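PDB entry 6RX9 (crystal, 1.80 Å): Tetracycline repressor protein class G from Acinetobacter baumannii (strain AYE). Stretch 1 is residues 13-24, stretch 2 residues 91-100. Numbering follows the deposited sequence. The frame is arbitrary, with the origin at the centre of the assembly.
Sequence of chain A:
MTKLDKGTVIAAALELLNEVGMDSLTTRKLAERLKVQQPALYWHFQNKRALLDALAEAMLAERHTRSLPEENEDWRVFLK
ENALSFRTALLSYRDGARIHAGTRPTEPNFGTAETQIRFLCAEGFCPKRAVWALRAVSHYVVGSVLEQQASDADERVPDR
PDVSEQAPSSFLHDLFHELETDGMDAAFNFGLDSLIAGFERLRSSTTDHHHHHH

Stretch 1, residues 13-24: ALELLNEVGMDS
Stretch 2 91-100: LSYRDGARIH

How do the two backbones meet? Ala-13 to Glu-19 are helical (phi/psi near -63/-43), Val-20 ends the helix at -122/-21, and Gly-21 breaks the pattern at 89/173; Met-22 to Ser-24 resume helical angles. In the other stretch, Tyr-93 to Gly-96 form a type II turn, with Arg-94 at -48/131 and Asp-95 at 66/21, before a helix starts at Gly-96. CA of Asn-18 lies 5.2 Å from CA of Arg-94, and CA of Met-22 lies 6.1 Å from CA of Asp-95.

What does the helix offer to Tyr-93? Its ring (chi1 -73°, chi2 -81°) lies against Leu-14 (m, t), whose CD2 sits 3.7 Å from the ring centroid, almost on the normal. Next to it, Asn-18 (chi1 -93°, chi2 -22°) accepts a nearly straight hydrogen bond from Arg-94 N to its OD1, 3.1 Å, tying the turn to the helix.

Where does the absence of a side chain matter? At Gly-21, an ideal CB would stand 2.7 Å from Arg-94 NE, a clash. The bare CA instead lets the extended Arg-94 (all t, chi4 179°) lay a guanidinium face over it, with Gly-21 CA to Arg-94 NE 3.5 Å. Just beyond, Met-22 N donates to Asp-95 OD2 at 2.8 Å.

Which bump fills the hollow beside the second helix? Met-22, fully extended (t, t, t), reaches between Ile-99 and Arg-98: its SD is 3.8 Å from Ile-99 CG1 and 3.8 Å from Arg-98 CZ, over the guanidinium face. Leu-17 (t, p) packs its CD2 3.5 Å from CD1 of Ile-99 (m, t).

What closes the far end? Arg-98 (m, t, p, chi4 -154°) gives NH1 to Asp-23 OD1 (m, chi2 -18°) in a 2.9 Å salt bridge. Water 1 accepts from Asp-23 N at 3.1 Å and donates to Asp-95 OD2 at 2.7 Å, bridging the stretches.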

# COMPACT_ATOMS: atom_id res chain seq x y z
N ALA A 13 16.28 -7.68 17.21
CA ALA A 13 16.14 -7.22 15.81
C ALA A 13 15.13 -6.06 15.74
O ALA A 13 15.36 -5.12 14.96
CB ALA A 13 15.72 -8.37 14.93
N LEU A 14 14.06 -6.13 16.54
CA LEU A 14 13.01 -5.08 16.59
C LEU A 14 13.61 -3.78 17.16
O LEU A 14 13.37 -2.72 16.56
CB LEU A 14 11.83 -5.57 17.43
CG LEU A 14 10.91 -6.57 16.72
CD1 LEU A 14 9.95 -7.22 17.71
CD2 LEU A 14 10.13 -5.90 15.60
N GLU A 15 14.36 -3.86 18.27
CA GLU A 15 15.04 -2.69 18.89
C GLU A 15 15.99 -2.06 17.88
O GLU A 15 15.99 -0.82 17.75
CB GLU A 15 15.79 -3.10 20.17
CG GLU A 15 14.86 -3.47 21.31
CD GLU A 15 15.52 -3.61 22.67
OE1 GLU A 15 16.77 -3.61 22.75
OE2 GLU A 15 14.77 -3.74 23.66
N LEU A 16 16.77 -2.89 17.17
CA LEU A 16 17.77 -2.46 16.16
C LEU A 16 17.05 -1.79 14.98
O LEU A 16 17.51 -0.71 14.55
CB LEU A 16 18.57 -3.69 15.70
CG LEU A 16 19.81 -3.41 14.85
CD1 LEU A 16 20.68 -2.34 15.48
CD2 LEU A 16 20.61 -4.69 14.65
N LEU A 17 15.96 -2.38 14.50
CA LEU A 17 15.12 -1.84 13.40
C LEU A 17 14.71 -0.39 13.72
O LEU A 17 14.84 0.46 12.83
CB LEU A 17 13.90 -2.74 13.19
CG LEU A 17 12.85 -2.23 12.21
CD1 LEU A 17 13.46 -1.99 10.83
CD2 LEU A 17 11.69 -3.20 12.11
N ASN A 18 14.22 -0.14 14.94
CA ASN A 18 13.79 1.21 15.40
C ASN A 18 14.99 2.17 15.41
O ASN A 18 14.79 3.35 15.07
CB ASN A 18 13.14 1.18 16.78
CG ASN A 18 11.63 1.04 16.73
OD1 ASN A 18 11.00 1.37 15.72
ND2 ASN A 18 11.04 0.57 17.81
N GLU A 19 16.18 1.68 15.77
CA GLU A 19 17.40 2.52 15.94
C GLU A 19 17.95 2.95 14.57
O GLU A 19 18.31 4.13 14.45
CB GLU A 19 18.47 1.78 16.74
CG GLU A 19 18.18 1.75 18.23
CD GLU A 19 19.21 1.04 19.08
OE1 GLU A 19 20.41 1.10 18.73
OE2 GLU A 19 18.82 0.42 20.09
N VAL A 20 18.03 2.04 13.59
CA VAL A 20 18.82 2.26 12.33
C VAL A 20 17.93 2.12 11.09
O VAL A 20 18.34 2.64 10.03
CB VAL A 20 20.04 1.32 12.25
CG1 VAL A 20 20.92 1.44 13.49
CG2 VAL A 20 19.64 -0.13 12.02
N GLY A 21 16.78 1.45 11.18
CA GLY A 21 15.84 1.29 10.06
C GLY A 21 16.14 0.07 9.21
O GLY A 21 17.20 -0.56 9.42
N MET A 22 15.24 -0.22 8.27
CA MET A 22 15.20 -1.44 7.42
C MET A 22 16.44 -1.52 6.53
O MET A 22 16.99 -2.63 6.37
CB MET A 22 13.94 -1.37 6.55
CG MET A 22 13.71 -2.56 5.65
SD MET A 22 12.26 -2.23 4.61
CE MET A 22 12.11 -3.80 3.75
N ASP A 23 16.87 -0.39 5.96
CA ASP A 23 17.97 -0.32 4.95
C ASP A 23 19.31 -0.63 5.62
O ASP A 23 20.11 -1.35 4.99
CB ASP A 23 17.96 1.03 4.23
CG ASP A 23 16.74 1.27 3.35
OD1 ASP A 23 16.06 0.28 3.01
OD2 ASP A 23 16.48 2.44 3.01
N SER A 24 19.55 -0.13 6.83
CA SER A 24 20.83 -0.26 7.58
C SER A 24 20.88 -1.58 8.37
O SER A 24 21.98 -1.93 8.84
CB SER A 24 21.05 0.92 8.50
OG SER A 24 21.24 2.11 7.74
N LEU A 91 2.55 0.83 12.27
CA LEU A 91 3.15 2.10 12.76
C LEU A 91 4.07 1.84 13.97
O LEU A 91 4.84 2.75 14.30
CB LEU A 91 2.05 3.10 13.13
CG LEU A 91 1.36 3.80 11.97
CD1 LEU A 91 0.19 4.64 12.47
CD2 LEU A 91 2.33 4.67 11.18
N SER A 92 3.98 0.66 14.60
CA SER A 92 4.66 0.35 15.89
C SER A 92 6.18 0.28 15.72
O SER A 92 6.88 0.41 16.74
CB SER A 92 4.12 -0.91 16.52
OG SER A 92 4.47 -2.07 15.78
N TYR A 93 6.68 0.08 14.49
CA TYR A 93 8.13 0.00 14.20
C TYR A 93 8.46 0.77 12.91
O TYR A 93 7.66 0.77 11.96
CB TYR A 93 8.59 -1.46 14.13
CG TYR A 93 8.65 -2.11 15.49
CD1 TYR A 93 9.74 -1.92 16.32
CD2 TYR A 93 7.60 -2.88 15.97
CE1 TYR A 93 9.80 -2.49 17.58
CE2 TYR A 93 7.65 -3.46 17.22
CZ TYR A 93 8.75 -3.26 18.03
OH TYR A 93 8.82 -3.82 19.27
N ARG A 94 9.64 1.39 12.91
CA ARG A 94 10.25 2.07 11.73
C ARG A 94 10.17 1.13 10.52
O ARG A 94 10.50 -0.07 10.68
CB ARG A 94 11.69 2.46 12.08
CG ARG A 94 12.42 3.23 10.99
CD ARG A 94 13.73 3.78 11.52
NE ARG A 94 14.47 4.49 10.49
CZ ARG A 94 15.64 5.09 10.68
NH1 ARG A 94 16.22 5.08 11.87
NH2 ARG A 94 16.22 5.71 9.67
N ASP A 95 9.69 1.64 9.39
CA ASP A 95 9.61 0.93 8.07
C ASP A 95 8.63 -0.25 8.14
O ASP A 95 8.72 -1.13 7.27
CB ASP A 95 11.01 0.51 7.61
CG ASP A 95 11.93 1.69 7.36
OD1 ASP A 95 11.43 2.74 6.92
OD2 ASP A 95 13.15 1.56 7.62
N GLY A 96 7.71 -0.26 9.11
CA GLY A 96 6.74 -1.35 9.31
C GLY A 96 5.98 -1.70 8.05
O GLY A 96 5.92 -2.89 7.70
N ALA A 97 5.40 -0.71 7.37
CA ALA A 97 4.57 -0.92 6.16
C ALA A 97 5.45 -1.44 5.01
O ALA A 97 4.99 -2.35 4.29
CB ALA A 97 3.83 0.33 5.78
N ARG A 98 6.66 -0.90 4.85
CA ARG A 98 7.64 -1.33 3.81
C ARG A 98 8.00 -2.81 4.01
O ARG A 98 8.01 -3.56 3.02
CB ARG A 98 8.90 -0.46 3.85
CG ARG A 98 8.75 0.90 3.21
CD ARG A 98 10.04 1.70 3.31
NE ARG A 98 11.12 1.03 2.59
CZ ARG A 98 12.43 1.16 2.85
NH1 ARG A 98 13.30 0.49 2.12
NH2 ARG A 98 12.86 1.94 3.82
N ILE A 99 8.27 -3.21 5.25
CA ILE A 99 8.60 -4.61 5.63
C ILE A 99 7.41 -5.51 5.27
O ILE A 99 7.64 -6.55 4.62
CB ILE A 99 9.00 -4.70 7.12
CG1 ILE A 99 10.37 -4.07 7.37
CG2 ILE A 99 8.94 -6.14 7.62
CD1 ILE A 99 10.70 -3.83 8.82
N HIS A 100 6.20 -5.11 5.65
CA HIS A 100 4.94 -5.88 5.38
C HIS A 100 4.77 -6.05 3.86
O HIS A 100 4.50 -7.19 3.43
CB HIS A 100 3.73 -5.20 6.02
CG HIS A 100 2.44 -5.90 5.75
ND1 HIS A 100 2.00 -6.96 6.52
CD2 HIS A 100 1.51 -5.72 4.78
CE1 HIS A 100 0.85 -7.39 6.04
NE2 HIS A 100 0.53 -6.65 4.97
O HOH W 1 15.28 2.24 6.13